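Long-range contacts in CS1 fimbrial subunit A (Escherichia coli, PDB 4HJI), which builds the CS1 fimbriae, surface filaments that enable enterotoxigenic bacteria to colonize the epithelium of host organs: residues 39-44 / 51-56; 79-84 / 145-150; 85-90 / 135-140. All coordinates share one frame; numbering follows the deposited sequence. Where two conformers were deposited one is given.

The three contacts come from one pilin subunit and differ in how far the backbone does the work. Interaction 1 is partly buried and lies nearest the chain centre; its segments splay apart, so side chains fill most of the join and one direct backbone bond closes it. Interaction 2, also partly buried, is a true antiparallel strand pairing, ending in a polar turn. Interaction 3 is a surface contact, where a loop makes a single bridge to strand 87-94. Interactions 2 and 3 touch, their centres about 9 Å apart: strands 68-80 and 87-94 are neighbours, and the Y146 ring of the one packs on L86 and I88 of the other. Interaction 1 touches neither.

Interaction 1. Residues 39-44 / 51-56; sequences VALTYS and EAHTIN
H53 reaches across a widening hairpin to V39 and L41. Its CB meets L41 CD2 at 3.8 Å. CG stands anti to the backbone N (chi1 -177°), which carries the imidazole toward strand 39-41. There V39 comes from the opposite direction, and in the conformer described, one of two modelled, its CG1 methyl lies over the centre of the ring, 3.5 Å from the centroid of H53 and 5° off the normal: a CH-pi contact. Every ring atom, from CG round to NE2, is therefore about equally far from that methyl, while V39 CG2 leans toward the NE2 side and on to I55 CD1, 4.4 Å away. A flat aromatic ring suits this place because it offers a whole face to a methyl of the branched valine.

Where the strands part, each has another backbone partner: the V39 backbone bonds to S168 and T170, that of H53 to I129. They meet again near the turn, where E51 N donates almost straight to T42 O (2.9 Å), and a water joins T42 N to E51 O. Polar links thus close the outer end of the hairpin, and apolar contacts of the histidine side chain bridge the diverging strands.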
ATOM      1  N   VAL A  39       8.963  -4.914  -0.839  1.00 13.85           N
ATOM      2  CA  VAL A  39       9.478  -3.552  -1.038  1.00 13.93           C
ATOM      3  C   VAL A  39      10.604  -3.344  -0.028  1.00 14.13           C
ATOM      4  O   VAL A  39      10.456  -3.704   1.130  1.00 13.99           O
ATOM      5  CB  VAL A  39       8.369  -2.488  -0.829  1.00 13.71           C
ATOM      6  CG1 VAL A  39       8.958  -1.078  -0.706  1.00 14.19           C
ATOM      7  CG2 VAL A  39       7.348  -2.592  -1.951  1.00 13.54           C
ATOM      8  N   ALA A  40      11.748  -2.847  -0.477  1.00 14.58           N
ATOM      9  CA  ALA A  40      12.807  -2.447   0.439  1.00 15.18           C
ATOM     10  C   ALA A  40      12.863  -0.929   0.410  1.00 15.44           C
ATOM     11  O   ALA A  40      13.078  -0.344  -0.659  1.00 15.84           O
ATOM     12  CB  ALA A  40      14.148  -3.016   0.003  1.00 15.86           C
ATOM     13  N   LEU A  41      12.672  -0.290   1.563  1.00 15.53           N
ATOM     14  CA  LEU A  41      12.711   1.166   1.651  1.00 15.99           C
ATOM     15  C   LEU A  41      14.134   1.685   1.717  1.00 17.12           C
ATOM     16  O   LEU A  41      15.063   0.989   2.144  1.00 17.57           O
ATOM     17  CB  LEU A  41      11.931   1.661   2.868  1.00 15.79           C
ATOM     18  CG  LEU A  41      10.519   1.111   3.011  1.00 14.99           C
ATOM     19  CD1 LEU A  41       9.935   1.633   4.304  1.00 15.16           C
ATOM     20  CD2 LEU A  41       9.676   1.507   1.819  1.00 14.67           C
ATOM     21  N   THR A  42      14.315   2.915   1.269  1.00 17.76           N
ATOM     22  CA  THR A  42      15.620   3.538   1.268  1.00 19.03           C
ATOM     23  C   THR A  42      15.725   4.524   2.431  1.00 19.73           C
ATOM     24  O   THR A  42      14.872   5.380   2.583  1.00 19.56           O
ATOM     25  CB  THR A  42      15.855   4.268  -0.064  1.00 19.62           C
ATOM     26  OG1 THR A  42      15.871   3.294  -1.121  1.00 19.47           O
ATOM     27  CG2 THR A  42      17.167   5.004  -0.049  1.00 20.90           C
ATOM     28  N   TYR A  43      16.757   4.370   3.253  1.00 20.60           N
ATOM     29  CA  TYR A  43      16.995   5.288   4.359  1.00 21.65           C
ATOM     30  C   TYR A  43      17.768   6.519   3.889  1.00 22.91           C
ATOM     31  O   TYR A  43      18.600   6.434   2.974  1.00 23.56           O
ATOM     32  CB  TYR A  43      17.753   4.550   5.457  1.00 22.09           C
ATOM     33  CG  TYR A  43      17.966   5.305   6.740  1.00 22.99           C
ATOM     34  CD1 TYR A  43      19.244   5.645   7.153  1.00 24.38           C
ATOM     35  CD2 TYR A  43      16.901   5.640   7.565  1.00 22.68           C
ATOM     36  CE1 TYR A  43      19.461   6.325   8.338  1.00 25.34           C
ATOM     37  CE2 TYR A  43      17.109   6.318   8.756  1.00 23.69           C
ATOM     38  CZ  TYR A  43      18.395   6.660   9.131  1.00 24.96           C
ATOM     39  OH  TYR A  43      18.637   7.314  10.313  1.00 26.16           O
ATOM     40  N   SER A  44      17.467   7.666   4.500  1.00 23.61           N
ATOM     41  CA  SER A  44      18.142   8.915   4.216  1.00 24.98           C
ATOM     42  C   SER A  44      18.740   9.426   5.523  1.00 26.06           C
ATOM     43  O   SER A  44      18.025   9.993   6.347  1.00 26.10           O
ATOM     44  CB  SER A  44      17.145   9.930   3.639  1.00 24.92           C
ATOM     45  OG  SER A  44      17.745  11.192   3.414  1.00 26.39           O
ATOM     46  N   GLU A  51      12.754   7.296   2.640  1.00 19.57           N
ATOM     47  CA  GLU A  51      12.142   7.876   1.462  1.00 19.52           C
ATOM     48  C   GLU A  51      10.771   7.230   1.282  1.00 18.57           C
ATOM     49  O   GLU A  51      10.560   6.072   1.643  1.00 17.97           O
ATOM     50  CB  GLU A  51      12.992   7.611   0.215  1.00 19.61           C
ATOM     51  CG  GLU A  51      14.390   8.208   0.245  1.00 20.72           C
ATOM     52  CD  GLU A  51      14.381   9.707   0.117  1.00 21.74           C
ATOM     53  OE1 GLU A  51      15.418  10.337   0.404  1.00 22.76           O
ATOM     54  OE2 GLU A  51      13.326  10.251  -0.278  1.00 21.55           O
ATOM     55  N   ALA A  52       9.833   7.987   0.738  1.00 18.73           N
ATOM     56  CA  ALA A  52       8.570   7.374   0.333  1.00 17.88           C
ATOM     57  C   ALA A  52       8.838   6.399  -0.790  1.00 17.55           C
ATOM     58  O   ALA A  52       9.731   6.602  -1.609  1.00 17.82           O
ATOM     59  CB  ALA A  52       7.577   8.438  -0.106  1.00 18.31           C
ATOM     60  N   HIS A  53       8.072   5.327  -0.812  1.00 16.78           N
ATOM     61  CA  HIS A  53       8.143   4.367  -1.909  1.00 16.59           C
ATOM     62  C   HIS A  53       6.834   4.388  -2.677  1.00 16.26           C
ATOM     63  O   HIS A  53       5.794   4.003  -2.146  1.00 15.59           O
ATOM     64  CB  HIS A  53       8.412   2.973  -1.406  1.00 16.51           C
ATOM     65  CG  HIS A  53       8.573   1.968  -2.498  1.00 16.63           C
ATOM     66  ND1 HIS A  53       9.804   1.620  -3.007  1.00 17.45           N
ATOM     67  CD2 HIS A  53       7.667   1.199  -3.157  1.00 16.53           C
ATOM     68  CE1 HIS A  53       9.650   0.671  -3.919  1.00 17.30           C
ATOM     69  NE2 HIS A  53       8.363   0.413  -4.041  1.00 16.89           N
ATOM     70  N   THR A  54       6.906   4.790  -3.942  1.00 16.55           N
ATOM     71  CA  THR A  54       5.727   4.968  -4.775  1.00 16.61           C
ATOM     72  C   THR A  54       5.662   3.928  -5.885  1.00 16.26           C
ATOM     73  O   THR A  54       6.669   3.643  -6.580  1.00 16.96           O
ATOM     74  CB  THR A  54       5.680   6.399  -5.333  1.00 17.70           C
ATOM     75  OG1 THR A  54       5.643   7.312  -4.241  1.00 18.26           O
ATOM     76  CG2 THR A  54       4.451   6.622  -6.221  1.00 17.98           C
ATOM     77  N   ILE A  55       4.487   3.332  -6.020  1.00 15.59           N
ATOM     78  CA  ILE A  55       4.186   2.297  -7.005  1.00 15.36           C
ATOM     79  C   ILE A  55       3.055   2.853  -7.882  1.00 15.37           C
ATOM     80  O   ILE A  55       1.983   3.213  -7.366  1.00 15.10           O
ATOM     81  CB  ILE A  55       3.726   0.979  -6.334  1.00 14.97           C
ATOM     82  CG1 ILE A  55       4.781   0.439  -5.351  1.00 14.96           C
ATOM     83  CG2 ILE A  55       3.403  -0.091  -7.365  1.00 15.09           C
ATOM     84  CD1 ILE A  55       4.365  -0.759  -4.545  1.00 14.67           C
ATOM     85  N   ASN A  56       3.311   2.967  -9.182  1.00 15.45           N
ATOM     86  CA  ASN A  56       2.296   3.307 -10.163  1.00 15.74           C
ATOM     87  C   ASN A  56       1.418   2.085 -10.414  1.00 15.26           C
ATOM     88  O   ASN A  56       1.928   1.020 -10.758  1.00 15.21           O
ATOM     89  CB  ASN A  56       2.965   3.796 -11.457  1.00 16.73           C
ATOM     90  CG  ASN A  56       3.795   5.042 -11.231  1.00 17.32           C
ATOM     91  OD1 ASN A  56       5.035   5.039 -11.369  1.00 17.90           O
ATOM     92  ND2 ASN A  56       3.130   6.120 -10.879  1.00 17.51           N
TER
HETATM   93  O   HOH W   1      11.968   4.064   0.234  1.00 19.19           O

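Interaction 2. Residues 79-84 / 145-150; sequences SNVLNP and QYQGLV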
ATOM      1  N   SER A  79       8.783  -3.716  12.501  1.00 16.82           N
ATOM      2  CA  SER A  79       9.385  -4.123  13.761  1.00 17.64           C
ATOM      3  C   SER A  79      10.868  -4.406  13.562  1.00 17.75           C
ATOM      4  O   SER A  79      11.256  -5.073  12.595  1.00 17.26           O
ATOM      5  CB  SER A  79       8.664  -5.353  14.315  1.00 17.92           C
ATOM      6  OG  SER A  79       7.298  -5.071  14.576  1.00 17.99           O
ATOM      7  N   ASN A  80      11.698  -3.908  14.476  1.00 18.44           N
ATOM      8  CA  ASN A  80      13.119  -4.235  14.488  1.00 18.91           C
ATOM      9  C   ASN A  80      13.278  -5.748  14.610  1.00 19.05           C
ATOM     10  O   ASN A  80      12.641  -6.368  15.447  1.00 19.26           O
ATOM     11  CB  ASN A  80      13.839  -3.540  15.652  1.00 20.03           C
ATOM     12  CG  ASN A  80      15.331  -3.782  15.642  1.00 20.78           C
ATOM     13  OD1 ASN A  80      15.806  -4.769  16.184  1.00 21.32           O
ATOM     14  ND2 ASN A  80      16.080  -2.875  15.040  1.00 20.89           N
ATOM     15  N   VAL A  81      14.155  -6.318  13.794  1.00 18.99           N
ATOM     16  CA  VAL A  81      14.271  -7.778  13.749  1.00 19.25           C
ATOM     17  C   VAL A  81      14.888  -8.404  15.002  1.00 20.51           C
ATOM     18  O   VAL A  81      14.676  -9.579  15.252  1.00 20.78           O
ATOM     19  CB  VAL A  81      15.007  -8.263  12.479  1.00 19.03           C
ATOM     20  CG1 VAL A  81      14.233  -7.835  11.234  1.00 17.94           C
ATOM     21  CG2 VAL A  81      16.446  -7.783  12.451  1.00 19.76           C
ATOM     22  N   LEU A  82      15.628  -7.626  15.792  1.00 21.37           N
ATOM     23  CA  LEU A  82      16.219  -8.123  17.042  1.00 22.78           C
ATOM     24  C   LEU A  82      15.359  -7.798  18.257  1.00 23.33           C
ATOM     25  O   LEU A  82      15.392  -8.507  19.253  1.00 24.22           O
ATOM     26  CB  LEU A  82      17.614  -7.529  17.242  1.00 23.70           C
ATOM     27  CG  LEU A  82      18.711  -8.050  16.315  1.00 23.92           C
ATOM     28  CD1 LEU A  82      19.977  -7.199  16.427  1.00 24.82           C
ATOM     29  CD2 LEU A  82      18.997  -9.510  16.628  1.00 24.64           C
ATOM     30  N   ASN A  83      14.622  -6.691  18.180  1.00 22.98           N
ATOM     31  CA  ASN A  83      13.671  -6.317  19.225  1.00 23.66           C
ATOM     32  C   ASN A  83      12.351  -5.849  18.601  1.00 22.80           C
ATOM     33  O   ASN A  83      12.167  -4.656  18.325  1.00 22.49           O
ATOM     34  CB  ASN A  83      14.248  -5.211  20.103  1.00 24.65           C
ATOM     35  CG  ASN A  83      13.246  -4.712  21.121  1.00 25.18           C
ATOM     36  OD1 ASN A  83      12.201  -5.321  21.323  1.00 25.03           O
ATOM     37  ND2 ASN A  83      13.547  -3.597  21.750  1.00 26.00           N
ATOM     38  N   PRO A  84      11.422  -6.787  18.361  1.00 22.70           N
ATOM     39  CA  PRO A  84      10.157  -6.458  17.697  1.00 21.93           C
ATOM     40  C   PRO A  84       9.243  -5.494  18.472  1.00 22.47           C
ATOM     41  O   PRO A  84       8.244  -5.019  17.931  1.00 21.89           O
ATOM     42  CB  PRO A  84       9.475  -7.820  17.497  1.00 21.80           C
ATOM     43  CG  PRO A  84      10.521  -8.851  17.705  1.00 22.45           C
ATOM     44  CD  PRO A  84      11.660  -8.239  18.458  1.00 23.16           C
ATOM     45  N   GLN A 145      17.883  -3.716  11.026  1.00 23.51           N
ATOM     46  CA  GLN A 145      16.821  -4.064  10.105  1.00 22.09           C
ATOM     47  C   GLN A 145      15.463  -4.058  10.777  1.00 20.72           C
ATOM     48  O   GLN A 145      15.331  -4.418  11.945  1.00 20.71           O
ATOM     49  CB  GLN A 145      17.115  -5.430   9.503  1.00 22.83           C
ATOM     50  CG  GLN A 145      18.477  -5.507   8.831  1.00 24.23           C
ATOM     51  CD  GLN A 145      18.590  -6.710   7.906  1.00 24.90           C
ATOM     52  OE1 GLN A 145      19.682  -7.234   7.668  1.00 26.47           O
ATOM     53  NE2 GLN A 145      17.447  -7.148   7.365  1.00 24.66           N
ATOM     54  N   TYR A 146      14.465  -3.620  10.016  1.00 19.21           N
ATOM     55  CA  TYR A 146      13.081  -3.531  10.448  1.00 18.39           C
ATOM     56  C   TYR A 146      12.224  -4.186   9.370  1.00 17.43           C
ATOM     57  O   TYR A 146      12.541  -4.070   8.188  1.00 17.20           O
ATOM     58  CB  TYR A 146      12.683  -2.057  10.592  1.00 18.32           C
ATOM     59  CG  TYR A 146      13.449  -1.328  11.674  1.00 19.28           C
ATOM     60  CD1 TYR A 146      14.775  -0.948  11.484  1.00 19.89           C
ATOM     61  CD2 TYR A 146      12.851  -1.047  12.901  1.00 19.67           C
ATOM     62  CE1 TYR A 146      15.484  -0.289  12.480  1.00 20.94           C
ATOM     63  CE2 TYR A 146      13.552  -0.391  13.904  1.00 20.74           C
ATOM     64  CZ  TYR A 146      14.862  -0.023  13.688  1.00 21.34           C
ATOM     65  OH  TYR A 146      15.523   0.619  14.704  1.00 22.63           O
ATOM     66  N   GLN A 147      11.162  -4.874   9.793  0.50 17.06           N
ATOM     67  CA  GLN A 147      10.305  -5.651   8.899  0.50 16.44           C
ATOM     68  C   GLN A 147       8.854  -5.560   9.267  0.50 16.17           C
ATOM     69  O   GLN A 147       8.520  -5.544  10.444  0.50 16.57           O
ATOM     70  CB  GLN A 147      10.607  -7.139   9.030  0.50 16.75           C
ATOM     71  CG  GLN A 147      11.938  -7.587   8.511  0.50 17.15           C
ATOM     72  CD  GLN A 147      11.942  -9.091   8.294  0.50 17.41           C
ATOM     73  OE1 GLN A 147      12.201  -9.546   7.198  0.50 17.38           O
ATOM     74  NE2 GLN A 147      11.587  -9.856   9.325  0.50 17.84           N
ATOM     75  N   GLY A 148       7.988  -5.576   8.263  1.00 15.65           N
ATOM     76  CA  GLY A 148       6.552  -5.650   8.508  1.00 15.81           C
ATOM     77  C   GLY A 148       5.802  -5.949   7.234  1.00 15.58           C
ATOM     78  O   GLY A 148       6.394  -6.017   6.170  1.00 15.21           O
ATOM     79  N   LEU A 149       4.503  -6.158   7.365  1.00 16.21           N
ATOM     80  CA  LEU A 149       3.618  -6.382   6.222  1.00 16.26           C
ATOM     81  C   LEU A 149       2.679  -5.206   6.007  1.00 16.21           C
ATOM     82  O   LEU A 149       2.130  -4.637   6.959  1.00 17.34           O
ATOM     83  CB  LEU A 149       2.777  -7.635   6.446  1.00 16.94           C
ATOM     84  CG  LEU A 149       3.508  -8.933   6.727  1.00 17.71           C
ATOM     85  CD1 LEU A 149       2.504 -10.038   7.011  1.00 18.47           C
ATOM     86  CD2 LEU A 149       4.402  -9.336   5.577  1.00 17.70           C
ATOM     87  N   VAL A 150       2.471  -4.877   4.743  1.00 15.70           N
ATOM     88  CA  VAL A 150       1.398  -3.991   4.333  1.00 15.51           C
ATOM     89  C   VAL A 150       0.378  -4.868   3.614  1.00 15.75           C
ATOM     90  O   VAL A 150       0.725  -5.554   2.624  1.00 15.65           O
ATOM     91  CB  VAL A 150       1.936  -2.896   3.406  1.00 15.18           C
ATOM     92  CG1 VAL A 150       0.803  -2.203   2.668  1.00 15.20           C
ATOM     93  CG2 VAL A 150       2.799  -1.940   4.211  1.00 15.18           C
TER
HETATM   94  O   HOH W   2       5.923  -5.734  12.031  1.00 23.67           O
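S79 and N80 pair with Q147 and Y146 as the last rungs of an antiparallel ladder between strands 68-80 and 144-156, in the immunoglobulin-like beta-sandwich of a chaperone-usher pilin. Backbone bonds come first. S79 and Q147 form the hydrogen-bonded pair, each N donating to the other's O at 2.8 Å, and V81 N adds a bond to Q145 O. Around the non-hydrogen-bonded pair N80 and Y146, CA-H...O contacts run both ways, the shorter from Y146 CA to S79 O (3.2 Å).

Side-chain packing follows. With CG anti to the backbone N (chi1 -176°), N80 ND2 stands over one face of the Y146 ring, toward the rim and 3.4 Å from CZ, with the amide plane 83° from the ring's. The ring also packs on L86 and I88, while its hydroxyl bonds to T142 O. Replacing Y146 by an alanine is likely to deprive the N80 amide, L86 and I88 of their shared surface and T142 O of this bond. The two branches of V81 let CG1 meet Q147 CG (3.6 Å) and CG2 meet Q145 CB.

Turn bonds come last. Asparagine suits position 80 because OD1 accepts twice: from L82 N, above its carbonyl plane, closing an Asx turn, and from N83 N, on a lone pair, as an Asx motif. A water donates to Q147 O and accepts from S79 OG, each at 3.0 Å.

Interaction 3. Residues 85-90 / 135-140; sequences TLQIPV and RVTGGA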
ATOM      1  N   THR A  85       9.584  -5.211  19.722  1.00 23.89           N
ATOM      2  CA  THR A  85       8.892  -4.171  20.476  1.00 24.58           C
ATOM      3  C   THR A  85       9.213  -2.793  19.896  1.00 24.26           C
ATOM      4  O   THR A  85       8.405  -1.871  20.000  1.00 24.36           O
ATOM      5  CB  THR A  85       9.250  -4.228  21.978  1.00 26.21           C
ATOM      6  OG1 THR A  85       9.097  -5.563  22.473  1.00 26.78           O
ATOM      7  CG2 THR A  85       8.348  -3.311  22.783  1.00 26.90           C
ATOM      8  N   LEU A  86      10.383  -2.668  19.264  1.00 24.00           N
ATOM      9  CA  LEU A  86      10.821  -1.421  18.653  1.00 23.78           C
ATOM     10  C   LEU A  86      10.235  -1.292  17.239  1.00 22.33           C
ATOM     11  O   LEU A  86      10.581  -2.061  16.335  1.00 21.53           O
ATOM     12  CB  LEU A  86      12.342  -1.390  18.609  1.00 24.43           C
ATOM     13  CG  LEU A  86      12.955  -0.053  18.251  1.00 24.85           C
ATOM     14  CD1 LEU A  86      12.778   0.899  19.422  1.00 26.19           C
ATOM     15  CD2 LEU A  86      14.424  -0.234  17.924  1.00 25.34           C
ATOM     16  N   GLN A  87       9.354  -0.314  17.051  1.00 21.96           N
ATOM     17  CA  GLN A  87       8.454  -0.302  15.908  1.00 20.83           C
ATOM     18  C   GLN A  87       8.379   1.058  15.226  1.00 20.27           C
ATOM     19  O   GLN A  87       8.315   2.111  15.893  1.00 21.02           O
ATOM     20  CB  GLN A  87       7.070  -0.762  16.358  1.00 21.15           C
ATOM     21  CG  GLN A  87       6.979  -2.250  16.695  1.00 21.58           C
ATOM     22  CD  GLN A  87       5.607  -2.666  17.204  1.00 22.15           C
ATOM     23  OE1 GLN A  87       4.650  -1.898  17.140  1.00 22.80           O
ATOM     24  NE2 GLN A  87       5.509  -3.881  17.714  1.00 22.75           N
ATOM     25  N   ILE A  88       8.374   1.038  13.893  1.00 18.95           N
ATOM     26  CA  ILE A  88       8.278   2.246  13.065  1.00 18.62           C
ATOM     27  C   ILE A  88       6.913   2.225  12.381  1.00 17.80           C
ATOM     28  O   ILE A  88       6.612   1.292  11.638  1.00 16.94           O
ATOM     29  CB  ILE A  88       9.383   2.289  11.980  1.00 18.28           C
ATOM     30  CG1 ILE A  88      10.774   2.253  12.615  1.00 19.11           C
ATOM     31  CG2 ILE A  88       9.209   3.513  11.083  1.00 18.18           C
ATOM     32  CD1 ILE A  88      11.902   2.062  11.618  1.00 18.95           C
ATOM     33  N   PRO A  89       6.058   3.247  12.632  1.00 18.06           N
ATOM     34  CA  PRO A  89       4.739   3.233  11.993  1.00 17.60           C
ATOM     35  C   PRO A  89       4.807   3.487  10.487  1.00 17.02           C
ATOM     36  O   PRO A  89       5.692   4.206  10.012  1.00 17.26           O
ATOM     37  CB  PRO A  89       3.986   4.368  12.704  1.00 18.43           C
ATOM     38  CG  PRO A  89       5.065   5.287  13.099  1.00 19.21           C
ATOM     39  CD  PRO A  89       6.252   4.456  13.459  1.00 19.18           C
ATOM     40  N   VAL A  90       3.906   2.855   9.743  1.00 16.56           N
ATOM     41  CA  VAL A  90       3.867   2.987   8.285  1.00 16.25           C
ATOM     42  C   VAL A  90       2.529   3.575   7.889  1.00 16.55           C
ATOM     43  O   VAL A  90       1.488   3.169   8.432  1.00 16.60           O
ATOM     44  CB  VAL A  90       4.032   1.614   7.589  1.00 15.51           C
ATOM     45  CG1 VAL A  90       3.782   1.702   6.077  1.00 15.04           C
ATOM     46  CG2 VAL A  90       5.424   1.046   7.841  1.00 15.56           C
ATOM     47  N   ARG A 135       8.592   8.737  14.441  1.00 25.59           N
ATOM     48  CA  ARG A 135       7.600   8.237  15.407  1.00 25.80           C
ATOM     49  C   ARG A 135       7.832   6.783  15.860  1.00 25.49           C
ATOM     50  O   ARG A 135       6.882   6.075  16.182  1.00 24.71           O
ATOM     51  CB  ARG A 135       6.183   8.406  14.840  1.00 25.19           C
ATOM     52  CG  ARG A 135       5.703   9.852  14.868  1.00 26.26           C
ATOM     53  CD  ARG A 135       4.237   9.963  14.484  1.00 25.95           C
ATOM     54  NE  ARG A 135       3.725  11.333  14.573  1.00 27.42           N
ATOM     55  CZ  ARG A 135       3.985  12.302  13.696  1.00 27.62           C
ATOM     56  NH1 ARG A 135       4.774  12.082  12.649  1.00 26.83           N
ATOM     57  NH2 ARG A 135       3.461  13.508  13.878  1.00 29.04           N
ATOM     58  N   VAL A 136       9.093   6.371  15.930  1.00 26.18           N
ATOM     59  CA  VAL A 136       9.440   5.052  16.473  1.00 26.62           C
ATOM     60  C   VAL A 136       8.891   4.881  17.887  1.00 28.15           C
ATOM     61  O   VAL A 136       8.889   5.827  18.675  1.00 29.37           O
ATOM     62  CB  VAL A 136      10.965   4.809  16.496  1.00 27.22           C
ATOM     63  CG1 VAL A 136      11.295   3.356  16.851  1.00 26.99           C
ATOM     64  CG2 VAL A 136      11.577   5.171  15.153  1.00 26.73           C
ATOM     65  N   THR A 137       8.378   3.688  18.184  1.00 28.65           N
ATOM     66  CA  THR A 137       7.811   3.366  19.500  1.00 30.54           C
ATOM     67  C   THR A 137       8.517   2.149  20.074  1.00 31.41           C
ATOM     68  O   THR A 137       9.071   1.348  19.329  1.00 30.61           O
ATOM     69  CB  THR A 137       6.307   3.002  19.427  1.00 30.40           C
ATOM     70  OG1 THR A 137       6.136   1.693  18.850  1.00 29.87           O
ATOM     71  CG2 THR A 137       5.537   4.020  18.617  1.00 30.33           C
ATOM     72  N   GLY A 138       8.461   2.017  21.399  1.00 33.54           N
ATOM     73  CA  GLY A 138       9.070   0.893  22.117  1.00 34.73           C
ATOM     74  C   GLY A 138      10.549   1.074  22.413  1.00 36.29           C
ATOM     75  O   GLY A 138      11.204   0.159  22.912  1.00 37.51           O
ATOM     76  N   GLY A 139      11.072   2.263  22.121  1.00 37.14           N
ATOM     77  CA  GLY A 139      12.477   2.587  22.348  1.00 38.32           C
ATOM     78  C   GLY A 139      12.904   3.678  21.384  1.00 38.60           C
ATOM     79  O   GLY A 139      12.060   4.283  20.721  1.00 38.25           O
ATOM     80  N   ALA A 140      14.212   3.915  21.298  1.00 39.95           N
ATOM     81  CA  ALA A 140      14.769   4.941  20.415  1.00 40.27           C
ATOM     82  C   ALA A 140      15.185   4.361  19.062  1.00 39.18           C
ATOM     83  O   ALA A 140      15.142   3.152  18.847  1.00 39.11           O
ATOM     84  CB  ALA A 140      15.953   5.621  21.086  1.00 41.96           C
TER
HETATM   85  O   HOH W   3       3.669   0.964  17.380  1.00 31.66           O
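L86 and V136 cross at an oblique angle, L86 CD1 resting 3.9 Å from V136 CG1. With its CG anti to the backbone N (chi1 -169°), L86 brings its branched end to the 135-140 loop, where CD1 also presses tightly against G139 CA at 3.4 Å and lies near A140 O. A leucine suits this place: its branched end spreads over V136, G139 and A140 O. V136 is likewise shared, since its second methyl, CG2, crosses I88 CG1 at 3.9 Å; I88 itself starts out away from the loop, and it is CG1 that comes back to it across the contact.

The glycines let the loop bend so close. G138 has a positive phi, and a CB there would collide with T85 O, toward which its CA already directs a C-H; a CB on G139 would strike L86 CD1.

Away from these apolar groups the contact is more polar. T137 OG1 lies against Q87 CB, and a water links T137 OG1 to Q87 OE1, while Q87 NE2 bonds to P84 O. P89 and R135 cross at about a right angle in an aliphatic contact, P89 CG 3.7 Å from R135 CB, and the guanidinium leads away to a salt bridge with D132.

Beneath these groups Q87 N donates to T137 O and T137 N to Q87 O, both at 2.8 Å. The next rung cannot form in the same way: P89 has no N-H, and its CD lies 3.2 Å from R135 O. What results is a single antiparallel bridge, by which the loop following strand 119-131 rejoins that strand's neighbour, 87-94, at one end of the immunoglobulin-like pilin sandwich.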